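Local structure of cellulose 1,4-beta-cellobiosidase (Thermobifida fusca, 4JJJ) at residues A[262-267]-A[345-350]; A[332-335]-A[340-343]. The protein probably cleaves cellulose into cellobiose as a cellobiohydrolase, this chain being the family 48 glycoside hydrolase catalytic part of a longer protein that also has a cellulose-binding-type module. The protein carries 1 engineered substitution. All coordinates share one frame; numbering follows the deposited sequence. Where two conformers were deposited one is given.

In the fold
The two contacts lie in the helical (α/α)6 fold of the family 48 hydrolase domain, with centres about 10 Å apart and on the same side of the chain's centre. Along the chain, contact 2 is nested inside the loop that contact 1 closes: 262-267 spans the end of helix 250-263 and the 3-10 turn after it; then, after several strands, come helix 329-337 and the linker through 340-343, and 345-350 starts helix 348-365. Contact 2 folds the linker back on helix 329-337; contact 1 fastens the start of the next helix to the end of helix 250-263. They touch where V349 CG2 meets Q342 CB at 3.5 Å, so linker and helix start form one packed piece.

Contact 1 of 2, residues A[262-267]-A[345-350]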
loop_
_atom_site.group_PDB
_atom_site.type_symbol
_atom_site.label_atom_id
_atom_site.label_comp_id
_atom_site.label_asym_id
_atom_site.label_seq_id
_atom_site.Cartn_x
_atom_site.Cartn_y
_atom_site.Cartn_z
ATOM N N TYR A 262 7.277 7.759 -12.913
ATOM C CA TYR A 262 7.771 6.404 -12.635
ATOM C C TYR A 262 6.693 5.448 -12.201
ATOM O O TYR A 262 6.774 4.257 -12.425
ATOM C CB TYR A 262 8.859 6.443 -11.585
ATOM C CG TYR A 262 10.188 6.994 -12.196
ATOM C CD1 TYR A 262 11.115 6.135 -12.759
ATOM C CD2 TYR A 262 10.499 8.331 -12.120
ATOM C CE1 TYR A 262 12.237 6.633 -13.336
ATOM C CE2 TYR A 262 11.637 8.858 -12.752
ATOM C CZ TYR A 262 12.524 7.962 -13.316
ATOM O OH TYR A 262 13.705 8.465 -13.918
ATOM N N LEU A 263 5.664 5.989 -11.570
ATOM C CA LEU A 263 4.518 5.162 -11.056
ATOM C C LEU A 263 3.791 4.498 -12.190
ATOM O O LEU A 263 3.030 3.511 -12.007
ATOM C CB LEU A 263 3.561 6.041 -10.266
ATOM C CG LEU A 263 2.377 5.398 -9.540
ATOM C CD1 LEU A 263 2.910 4.277 -8.699
ATOM C CD2 LEU A 263 1.665 6.518 -8.715
ATOM N N ARG A 264 3.993 5.025 -13.406
ATOM C CA ARG A 264 3.446 4.250 -14.548
ATOM C C ARG A 264 3.884 2.794 -14.630
ATOM O O ARG A 264 3.210 2.010 -15.239
ATOM C CB ARG A 264 3.720 4.940 -15.910
ATOM C CG ARG A 264 3.131 6.362 -16.020
ATOM C CD ARG A 264 3.372 7.035 -17.357
ATOM N NE ARG A 264 4.769 7.273 -17.519
ATOM C CZ ARG A 264 5.427 7.400 -18.704
ATOM N NH1 ARG A 264 4.845 7.125 -19.855
ATOM N NH2 ARG A 264 6.702 7.719 -18.666
ATOM N N TYR A 265 5.007 2.438 -14.082
ATOM C CA TYR A 265 5.414 1.002 -14.044
ATOM C C TYR A 265 4.314 0.142 -13.428
ATOM O O TYR A 265 4.129 -1.023 -13.835
ATOM C CB TYR A 265 6.728 0.804 -13.244
ATOM C CG TYR A 265 7.901 0.878 -14.133
ATOM C CD1 TYR A 265 8.209 -0.162 -15.007
ATOM C CD2 TYR A 265 8.703 1.985 -14.093
ATOM C CE1 TYR A 265 9.321 -0.104 -15.844
ATOM C CE2 TYR A 265 9.796 2.103 -14.942
ATOM C CZ TYR A 265 10.147 1.044 -15.793
ATOM O OH TYR A 265 11.206 1.121 -16.706
ATOM N N ALA A 266 3.501 0.667 -12.472
ATOM C CA ALA A 266 2.404 -0.081 -11.887
ATOM C C ALA A 266 1.270 -0.410 -12.892
ATOM O O ALA A 266 0.443 -1.240 -12.576
ATOM C CB ALA A 266 1.851 0.686 -10.680
ATOM N N MET A 267 1.277 0.274 -14.047
ATOM C CA MET A 267 0.242 0.150 -15.053
ATOM C C MET A 267 0.436 -1.001 -16.011
ATOM O O MET A 267 -0.412 -1.221 -16.905
ATOM C CB MET A 267 0.148 1.443 -15.818
ATOM C CG MET A 267 -0.355 2.629 -15.031
ATOM S SD MET A 267 -0.516 4.035 -16.140
ATOM C CE MET A 267 -0.779 5.368 -15.019
ATOM N N SER A 345 7.611 13.573 -19.095
ATOM C CA SER A 345 7.908 12.617 -20.183
ATOM C C SER A 345 6.929 12.833 -21.371
ATOM O O SER A 345 5.775 13.224 -21.196
ATOM C CB SER A 345 7.794 11.218 -19.609
ATOM O OG SER A 345 6.459 11.016 -19.317
ATOM N N PRO A 346 7.370 12.535 -22.556
ATOM C CA PRO A 346 6.484 12.832 -23.691
ATOM C C PRO A 346 5.135 12.065 -23.681
ATOM O O PRO A 346 4.193 12.635 -24.222
ATOM C CB PRO A 346 7.346 12.397 -24.881
ATOM C CG PRO A 346 8.753 12.857 -24.389
ATOM C CD PRO A 346 8.748 12.229 -22.995
ATOM N N THR A 347 5.073 10.900 -23.064
ATOM C CA THR A 347 3.802 10.154 -23.015
ATOM C C THR A 347 3.166 10.000 -21.615
ATOM O O THR A 347 2.110 9.358 -21.476
ATOM C CB THR A 347 3.895 8.828 -23.693
ATOM O OG1 THR A 347 4.658 7.868 -22.937
ATOM C CG2 THR A 347 4.342 9.002 -25.150
ATOM N N GLY A 348 3.775 10.591 -20.588
ATOM C CA GLY A 348 3.279 10.458 -19.227
ATOM C C GLY A 348 1.864 10.971 -19.060
ATOM O O GLY A 348 1.061 10.368 -18.374
ATOM N N VAL A 349 1.581 12.156 -19.615
ATOM C CA VAL A 349 0.304 12.719 -19.450
ATOM C C VAL A 349 -0.776 11.860 -20.094
ATOM O O VAL A 349 -1.861 11.540 -19.506
ATOM C CB VAL A 349 0.302 14.169 -20.018
ATOM C CG1 VAL A 349 -1.106 14.652 -20.042
ATOM C CG2 VAL A 349 1.037 15.043 -19.069
ATOM N N GLN A 350 -0.513 11.413 -21.349
ATOM C CA GLN A 350 -1.450 10.549 -22.064
ATOM C C GLN A 350 -1.732 9.270 -21.277
ATOM O O GLN A 350 -2.899 8.813 -21.204
ATOM C CB GLN A 350 -0.839 10.174 -23.435
ATOM C CG GLN A 350 -1.778 9.364 -24.321
ATOM C CD GLN A 350 -2.980 10.154 -24.850
ATOM O OE1 GLN A 350 -2.865 11.305 -25.315
ATOM N NE2 GLN A 350 -4.157 9.465 -24.888
#
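R264 reaches across from the 3-10 turn that follows helix 250-263 and lays its guanidinium over the first turn of helix 348-365. One face rests on G348, whose CA stands 3.6 Å above the plane and offset toward the rim; S345 OG lies over that face too. T347 instead meets the edge, its side chain at about a right angle to that of R264. There NH1 gives OG1 a weak hydrogen bond of 3.2 Å, bent to 132° at the hydrogen; the main partner of this hydroxyl is K290. A bend at chi3 (-66°) in an otherwise stretched chain turns the guanidinium flat against the glycine. S345 OG sits 3.4 Å from R264 NH2 at an angle too poor for a bond. It caps the helix through G348 N, weakly at 3.0 Å, and bonds to D261. The stronger grip on R264 comes from salt bridges to D351, D261 and E133. Replacing R264 with a leucine would probably leave these three carboxylates without their common positive partner, while T347 OG1 would lose a weak donor but keep K290. A cation set against a helix start is likely to be unfavourable by itself; here the surrounding acids probably offset that cost and make the buried arginine a charged tie between the two helix ends.

Contact 2 of 2, residues A[332-335]-A[340-343]; sequences AYAL and ELQP. With ZN (zinc ion), chain R; ZN (zinc ion), chain B.
L335 and L341 make the dense part of this contact, where the linker after helix 329-337 doubles back on the helix. L335 CD2 presses on the backbone oxygen of L341 at 3.3 Å and also meets the ring of P343, CD2 to CD 4.0 Å, the two side chains crossing at about a right angle. One residue earlier in the helix, A334 CB touches L341 CD1 at 3.6 Å. With its CG anti to the carbonyl carbon (chi1 -83°), L341 drops inward and also packs on F234, M253 and A256, joining the linker to helices 223-242 and 250-263. L335 O is buried and finds no conventional partner: Q342 CA offers a C-H...O contact of 3.4 Å (156° at the hydrogen), and P343 CD lies 3.3 Å from the same oxygen. The Q342 side chain starts away from the helix, yet its CG touches L335 O and its NE2 bonds S336 O. E340 and the outer end of Q342 form the looser side. E340 OE2 binds two zinc positions, probably alternative sites, at 2.2 and 2.0 Å; OE1 reaches the second at 2.4 Å. One water and H237 serve both. Between the segments only apolar and C-H...O contacts pass, proline having no N-H to offer the buried carbonyl; the Q342 amide adds a hydrogen bond just beyond, and zinc ties the polar margin to helix 223-242.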
loop_
_atom_site.group_PDB
_atom_site.type_symbol
_atom_site.label_atom_id
_atom_site.label_comp_id
_atom_site.label_asym_id
_atom_site.label_seq_id
_atom_site.Cartn_x
_atom_site.Cartn_y
_atom_site.Cartn_z
ATOM N N ALA A 332 -4.903 10.499 -10.489
ATOM C CA ALA A 332 -4.950 10.344 -11.963
ATOM C C ALA A 332 -5.451 11.611 -12.659
ATOM O O ALA A 332 -4.874 12.047 -13.678
ATOM C CB ALA A 332 -5.714 9.132 -12.366
ATOM N N TYR A 333 -6.440 12.241 -12.018
ATOM C CA TYR A 333 -6.961 13.523 -12.530
ATOM C C TYR A 333 -5.820 14.506 -12.463
ATOM O O TYR A 333 -5.604 15.277 -13.445
ATOM C CB TYR A 333 -8.106 13.977 -11.587
ATOM C CG TYR A 333 -8.407 15.458 -11.778
ATOM C CD1 TYR A 333 -9.131 15.845 -12.856
ATOM C CD2 TYR A 333 -8.052 16.352 -10.837
ATOM C CE1 TYR A 333 -9.474 17.204 -13.003
ATOM C CE2 TYR A 333 -8.303 17.694 -11.025
ATOM C CZ TYR A 333 -8.992 18.050 -12.116
ATOM O OH TYR A 333 -9.320 19.426 -12.281
ATOM N N ALA A 334 -5.116 14.605 -11.340
ATOM C CA ALA A 334 -4.034 15.614 -11.151
ATOM C C ALA A 334 -2.958 15.423 -12.196
ATOM O O ALA A 334 -2.513 16.439 -12.824
ATOM C CB ALA A 334 -3.451 15.617 -9.747
ATOM N N LEU A 335 -2.480 14.228 -12.317
ATOM C CA LEU A 335 -1.332 13.924 -13.224
ATOM C C LEU A 335 -1.706 14.146 -14.690
ATOM O O LEU A 335 -0.843 14.499 -15.515
ATOM C CB LEU A 335 -0.766 12.545 -13.000
ATOM C CG LEU A 335 -0.044 12.329 -11.693
ATOM C CD1 LEU A 335 0.027 10.833 -11.402
ATOM C CD2 LEU A 335 1.374 12.951 -11.719
ATOM N N GLU A 340 0.769 21.772 -13.198
ATOM C CA GLU A 340 1.706 21.679 -12.114
ATOM C C GLU A 340 2.105 20.278 -11.637
ATOM O O GLU A 340 3.054 20.105 -10.871
ATOM C CB GLU A 340 1.081 22.434 -10.950
ATOM C CG GLU A 340 1.059 23.906 -11.264
ATOM C CD GLU A 340 -0.233 24.449 -11.914
ATOM O OE1 GLU A 340 -1.183 23.733 -12.334
ATOM O OE2 GLU A 340 -0.277 25.694 -11.917
ATOM N N LEU A 341 1.347 19.287 -12.086
ATOM C CA LEU A 341 1.572 17.928 -11.738
ATOM C C LEU A 341 1.732 17.057 -12.946
ATOM O O LEU A 341 2.152 15.937 -12.779
ATOM C CB LEU A 341 0.428 17.416 -10.830
ATOM C CG LEU A 341 0.692 17.811 -9.373
ATOM C CD1 LEU A 341 -0.531 17.382 -8.619
ATOM C CD2 LEU A 341 1.887 17.140 -8.716
ATOM N N GLN A 342 1.451 17.538 -14.163
ATOM C CA GLN A 342 1.662 16.740 -15.385
ATOM C C GLN A 342 3.124 16.312 -15.554
ATOM O O GLN A 342 4.043 17.146 -15.524
ATOM C CB GLN A 342 1.192 17.529 -16.609
ATOM C CG GLN A 342 -0.313 17.620 -16.745
ATOM C CD GLN A 342 -0.768 18.554 -17.870
ATOM O OE1 GLN A 342 -0.091 19.554 -18.180
ATOM N NE2 GLN A 342 -1.854 18.256 -18.469
ATOM N N PRO A 343 3.368 15.034 -15.781
ATOM C CA PRO A 343 4.712 14.551 -15.957
ATOM C C PRO A 343 5.352 15.140 -17.197
ATOM O O PRO A 343 4.700 15.434 -18.221
ATOM C CB PRO A 343 4.561 13.054 -16.144
ATOM C CG PRO A 343 3.313 12.747 -15.411
ATOM C CD PRO A 343 2.451 13.965 -15.481
HETATM ZN ZN ZN R . -0.518 26.697 -9.948
HETATM ZN ZN ZN B . -1.892 25.383 -10.733
HETATM O O HOH W 1 -2.085 27.806 -10.694
HETATM O O HOH W 2 -3.623 24.524 -12.082
#